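Local structure of Lin2722 protein (Listeria innocua, 3DS8) at residues T109-A112 and E113-G117; I232-T235 and Y236-L239. The protein is of unknown function but has an alpha/beta-hydrolase fold and is probably a serine hydrolase. All coordinates share one frame; numbering follows the deposited sequence.

Contact 1 (T109-A112 and E113-G117)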
loop_
_atom_site.group_PDB
_atom_site.type_symbol
_atom_site.label_atom_id
_atom_site.label_comp_id
_atom_site.label_asym_id
_atom_site.label_seq_id
_atom_site.Cartn_x
_atom_site.Cartn_y
_atom_site.Cartn_z
ATOM N N THR A 109 5.626 -2.332 -0.751
ATOM C CA THR A 109 6.694 -1.748 -1.553
ATOM C C THR A 109 7.918 -2.695 -1.601
ATOM O O THR A 109 8.474 -2.974 -2.678
ATOM C CB THR A 109 7.066 -0.371 -1.007
ATOM O OG1 THR A 109 5.899 0.463 -1.035
ATOM C CG2 THR A 109 8.223 0.287 -1.821
ATOM N N TYR A 110 8.283 -3.266 -0.474
ATOM C CA TYR A 110 9.258 -4.359 -0.495
ATOM C C TYR A 110 8.786 -5.512 -1.384
ATOM O O TYR A 110 9.554 -6.070 -2.149
ATOM C CB TYR A 110 9.502 -4.904 0.923
ATOM C CG TYR A 110 10.482 -4.108 1.700
ATOM C CD1 TYR A 110 11.834 -4.191 1.416
ATOM C CD2 TYR A 110 10.071 -3.273 2.737
ATOM C CE1 TYR A 110 12.753 -3.450 2.147
ATOM C CE2 TYR A 110 10.989 -2.538 3.477
ATOM C CZ TYR A 110 12.311 -2.620 3.172
ATOM O OH TYR A 110 13.283 -1.921 3.894
ATOM N N TYR A 111 7.509 -5.892 -1.283
ATOM C CA TYR A 111 6.979 -6.996 -2.138
ATOM C C TYR A 111 7.095 -6.649 -3.632
ATOM O O TYR A 111 7.489 -7.457 -4.457
ATOM C CB TYR A 111 5.523 -7.236 -1.741
ATOM C CG TYR A 111 4.836 -8.416 -2.407
ATOM C CD1 TYR A 111 4.761 -9.654 -1.780
ATOM C CD2 TYR A 111 4.226 -8.262 -3.659
ATOM C CE1 TYR A 111 4.085 -10.722 -2.412
ATOM C CE2 TYR A 111 3.557 -9.307 -4.305
ATOM C CZ TYR A 111 3.487 -10.523 -3.678
ATOM O OH TYR A 111 2.793 -11.507 -4.324
ATOM N N ALA A 112 6.781 -5.407 -3.973
ATOM C CA ALA A 112 6.864 -4.935 -5.331
ATOM C C ALA A 112 8.283 -4.980 -5.862
ATOM O O ALA A 112 8.502 -5.306 -7.059
ATOM C CB ALA A 112 6.327 -3.503 -5.404
ATOM N N GLU A 113 9.241 -4.627 -5.011
ATOM C CA GLU A 113 10.641 -4.640 -5.426
ATOM C C GLU A 113 11.297 -6.002 -5.409
ATOM O O GLU A 113 12.226 -6.233 -6.204
ATOM C CB GLU A 113 11.484 -3.623 -4.631
ATOM C CG GLU A 113 11.133 -2.184 -4.996
ATOM C CD GLU A 113 12.098 -1.174 -4.479
ATOM O OE1 GLU A 113 12.863 -1.515 -3.542
ATOM O OE2 GLU A 113 12.120 -0.033 -5.035
ATOM N N ASP A 114 10.844 -6.911 -4.544
ATOM C CA ASP A 114 11.580 -8.115 -4.276
ATOM C C ASP A 114 11.032 -9.306 -5.034
ATOM O O ASP A 114 11.760 -10.256 -5.245
ATOM C CB ASP A 114 11.579 -8.433 -2.780
ATOM C CG ASP A 114 12.431 -7.482 -1.965
ATOM O OD1 ASP A 114 13.190 -6.659 -2.547
ATOM O OD2 ASP A 114 12.309 -7.529 -0.726
ATOM N N TYR A 115 9.765 -9.277 -5.425
ATOM C CA TYR A 115 9.128 -10.459 -6.065
ATOM C C TYR A 115 8.442 -10.243 -7.412
ATOM O O TYR A 115 7.697 -11.105 -7.850
ATOM C CB TYR A 115 8.112 -11.084 -5.102
ATOM C CG TYR A 115 8.703 -11.288 -3.735
ATOM C CD1 TYR A 115 9.821 -12.075 -3.552
ATOM C CD2 TYR A 115 8.196 -10.593 -2.633
ATOM C CE1 TYR A 115 10.388 -12.217 -2.288
ATOM C CE2 TYR A 115 8.729 -10.725 -1.398
ATOM C CZ TYR A 115 9.812 -11.526 -1.200
ATOM O OH TYR A 115 10.344 -11.651 0.066
ATOM N N ALA A 116 8.677 -9.105 -8.080
ATOM C CA ALA A 116 8.052 -8.845 -9.397
ATOM C C ALA A 116 8.261 -9.988 -10.427
ATOM O O ALA A 116 7.349 -10.300 -11.211
ATOM C CB ALA A 116 8.552 -7.496 -9.956
ATOM N N GLY A 117 9.431 -10.619 -10.425
ATOM C CA GLY A 117 9.713 -11.708 -11.376
ATOM C C GLY A 117 9.251 -13.114 -10.972
ATOM O O GLY A 117 9.460 -14.090 -11.701
#
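Tyr111 carries CG opposite its backbone N (chi1 -174°), whereas in Tyr115 CG stands beside the N (chi1 -49°); with these torsions the two phenol rings, four residues apart, meet in an offset edge-to-face pair. Its centroids are 5.5 Å apart and the planes are inclined at 68°, the edge of Tyr115 being directed toward the face of Tyr111. Closest are Tyr111 CD1 and Tyr115 CD2, at 3.7 Å. On one face of the Tyr115 ring, CB of Asp114 sits above the centre, 3.8 Å from the plane. Helix 103-114, which joins strands 95-101 and 123-130 in a beta-alpha-beta unit of the alpha/beta-hydrolase fold, is ending here: Tyr115 N still bonds to Tyr111 O at 3.1 Å, but Tyr115 leaves helical phi/psi. Asp114 N is shared between Tyr110 O, at 2.8 Å, and, weakly, Tyr111 O. The Asp114 side chain lies beside that of Tyr110 and points the same way, with OD2 near the ring plane at its edge, 4.0 Å from Tyr110 CD1. Main-chain bonds thus hold the last turn with the ring pair packed beside them, while Tyr111 OH bonds onward to Pro122 O, just before strand 123-130, and Asp114 OD1 to Tyr160 OH of helix 156-163.

Contact 2 (I232-T235 and Y236-L239)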
loop_
_atom_site.group_PDB
_atom_site.type_symbol
_atom_site.label_atom_id
_atom_site.label_comp_id
_atom_site.label_asym_id
_atom_site.label_seq_id
_atom_site.Cartn_x
_atom_site.Cartn_y
_atom_site.Cartn_z
ATOM N N ILE A 232 -10.715 6.869 1.114
ATOM C CA ILE A 232 -11.527 5.785 0.540
ATOM C C ILE A 232 -11.987 6.112 -0.889
ATOM O O ILE A 232 -11.920 5.246 -1.809
ATOM C CB ILE A 232 -12.698 5.419 1.467
ATOM C CG1 ILE A 232 -12.105 4.851 2.770
ATOM C CG2 ILE A 232 -13.592 4.379 0.758
ATOM C CD1 ILE A 232 -13.112 4.706 3.926
ATOM N N GLU A 233 -12.407 7.336 -1.109
ATOM C CA GLU A 233 -12.802 7.794 -2.461
ATOM C C GLU A 233 -11.624 7.688 -3.439
ATOM O O GLU A 233 -11.785 7.190 -4.562
ATOM C CB GLU A 233 -13.321 9.223 -2.418
ATOM C CG GLU A 233 -14.584 9.383 -1.619
ATOM C CD GLU A 233 -14.721 10.785 -0.963
ATOM O OE1 GLU A 233 -14.147 11.777 -1.484
ATOM O OE2 GLU A 233 -15.414 10.872 0.068
ATOM N N LYS A 234 -10.445 8.139 -3.010
ATOM C CA LYS A 234 -9.289 8.136 -3.924
ATOM C C LYS A 234 -8.845 6.695 -4.241
ATOM O O LYS A 234 -8.475 6.382 -5.375
ATOM C CB LYS A 234 -8.171 8.995 -3.355
ATOM C CG LYS A 234 -7.108 9.359 -4.383
ATOM C CD LYS A 234 -7.534 10.426 -5.344
ATOM C CE LYS A 234 -6.454 10.682 -6.403
ATOM N NZ LYS A 234 -6.864 11.662 -7.468
ATOM N N THR A 235 -8.896 5.836 -3.217
ATOM C CA THR A 235 -8.545 4.456 -3.341
ATOM C C THR A 235 -9.519 3.743 -4.287
ATOM O O THR A 235 -9.112 3.009 -5.186
ATOM C CB THR A 235 -8.442 3.769 -1.936
ATOM O OG1 THR A 235 -7.369 4.375 -1.200
ATOM C CG2 THR A 235 -8.124 2.305 -2.070
ATOM N N TYR A 236 -10.823 3.927 -4.071
ATOM C CA TYR A 236 -11.795 3.388 -5.012
ATOM C C TYR A 236 -11.488 3.828 -6.424
ATOM O O TYR A 236 -11.448 2.995 -7.341
ATOM C CB TYR A 236 -13.216 3.808 -4.637
ATOM C CG TYR A 236 -14.206 3.493 -5.721
ATOM C CD1 TYR A 236 -14.693 2.155 -5.915
ATOM C CD2 TYR A 236 -14.641 4.486 -6.584
ATOM C CE1 TYR A 236 -15.570 1.872 -6.886
ATOM C CE2 TYR A 236 -15.513 4.199 -7.602
ATOM C CZ TYR A 236 -15.976 2.892 -7.751
ATOM O OH TYR A 236 -16.890 2.627 -8.736
ATOM N N TRP A 237 -11.302 5.141 -6.612
ATOM C CA TRP A 237 -10.992 5.685 -7.936
ATOM C C TRP A 237 -9.792 4.991 -8.546
ATOM O O TRP A 237 -9.831 4.609 -9.700
ATOM C CB TRP A 237 -10.741 7.197 -7.863
ATOM C CG TRP A 237 -10.179 7.748 -9.127
ATOM C CD1 TRP A 237 -10.857 8.062 -10.230
ATOM C CD2 TRP A 237 -8.820 8.040 -9.386
ATOM N NE1 TRP A 237 -10.003 8.515 -11.206
ATOM C CE2 TRP A 237 -8.745 8.518 -10.710
ATOM C CE3 TRP A 237 -7.650 7.951 -8.637
ATOM C CZ2 TRP A 237 -7.560 8.883 -11.292
ATOM C CZ3 TRP A 237 -6.479 8.325 -9.230
ATOM C CH2 TRP A 237 -6.458 8.806 -10.539
ATOM N N PHE A 238 -8.710 4.843 -7.763
ATOM C CA PHE A 238 -7.497 4.252 -8.303
ATOM C C PHE A 238 -7.698 2.779 -8.654
ATOM O O PHE A 238 -7.243 2.291 -9.695
ATOM C CB PHE A 238 -6.396 4.406 -7.277
ATOM C CG PHE A 238 -5.026 4.141 -7.798
ATOM C CD1 PHE A 238 -4.456 4.996 -8.739
ATOM C CD2 PHE A 238 -4.285 3.062 -7.327
ATOM C CE1 PHE A 238 -3.123 4.802 -9.152
ATOM C CE2 PHE A 238 -2.987 2.857 -7.732
ATOM C CZ PHE A 238 -2.406 3.724 -8.637
ATOM N N LEU A 239 -8.453 2.074 -7.814
ATOM C CA LEU A 239 -8.675 0.639 -8.011
ATOM C C LEU A 239 -9.681 0.330 -9.088
ATOM O O LEU A 239 -9.549 -0.686 -9.758
ATOM C CB LEU A 239 -9.106 -0.053 -6.698
ATOM C CG LEU A 239 -8.139 -0.105 -5.517
ATOM C CD1 LEU A 239 -8.864 -0.675 -4.258
ATOM C CD2 LEU A 239 -6.871 -0.911 -5.887
#
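A cation-pi contact one helical turn long, between Lys234 and Trp237, marks the partly exposed side of helix 229-240, which links strands 209-216 and 248-250 in a beta-alpha-beta unit of the alpha/beta-hydrolase fold. Lys234 NZ is 4.2 Å from the centroid of the six-membered ring of Trp237 and 26° off the ring normal, so the ammonium stands over the face, displaced toward the rim. The methylene before it takes part as well: Lys234 CE comes within 3.7 Å of Trp237 CZ3. A bend at chi2 (76°) in the lysine, which is otherwise extended beyond it, lays the chain beside the indole, and both side chains point the same way. Lys234 O lies in the indole plane at its edge while accepting a hydrogen bond from Phe238 N at 2.9 Å. Regular i to i+4 bonding holds the backbone beneath, the straightest example being Tyr236 N to Ile232 O, with an N-H...O angle of 172°. On the buried side Thr235 and Leu239 run alongside one another, Thr235 CG2 meeting Leu239 CD1 at 3.8 Å. Thr235 OG1 turns back to Ser231 O, leaving the methyl for this apolar contact; Thr235 also packs on Val99, Val128 and Ile177 of the central strands. Tyr236 stacks on Tyr30 of helix 20-30. The helix is thus two-sided: apolar branches press on the sheet, while the lysine charge is probably stabilised by the indole's pi electrons, an attraction that partial exposure to solvent would moderate.

Overall arrangement
Contact 1 precedes contact 2 along the chain, and their centres lie 22 Å apart on opposite sides of the chain's centre, with about 11 Å between nearest atoms. Each sits in a helix of a beta-alpha-beta unit: helix 103-114 between strands 95-101 and 123-130, and helix 229-240 between strands 209-216 and 248-250. The mixed sheet separates them, yet both helices reach strand 123-130, where Ala112 touches Leu127 and Leu239 touches Lys126. Helix 103-114 follows a probable nucleophile elbow at Ser102, whereas helix 229-240 comes after His222 of the likely Ser-His-Asp triad. The two contacts thus belong to helices covering opposite faces of one hydrolase sheet.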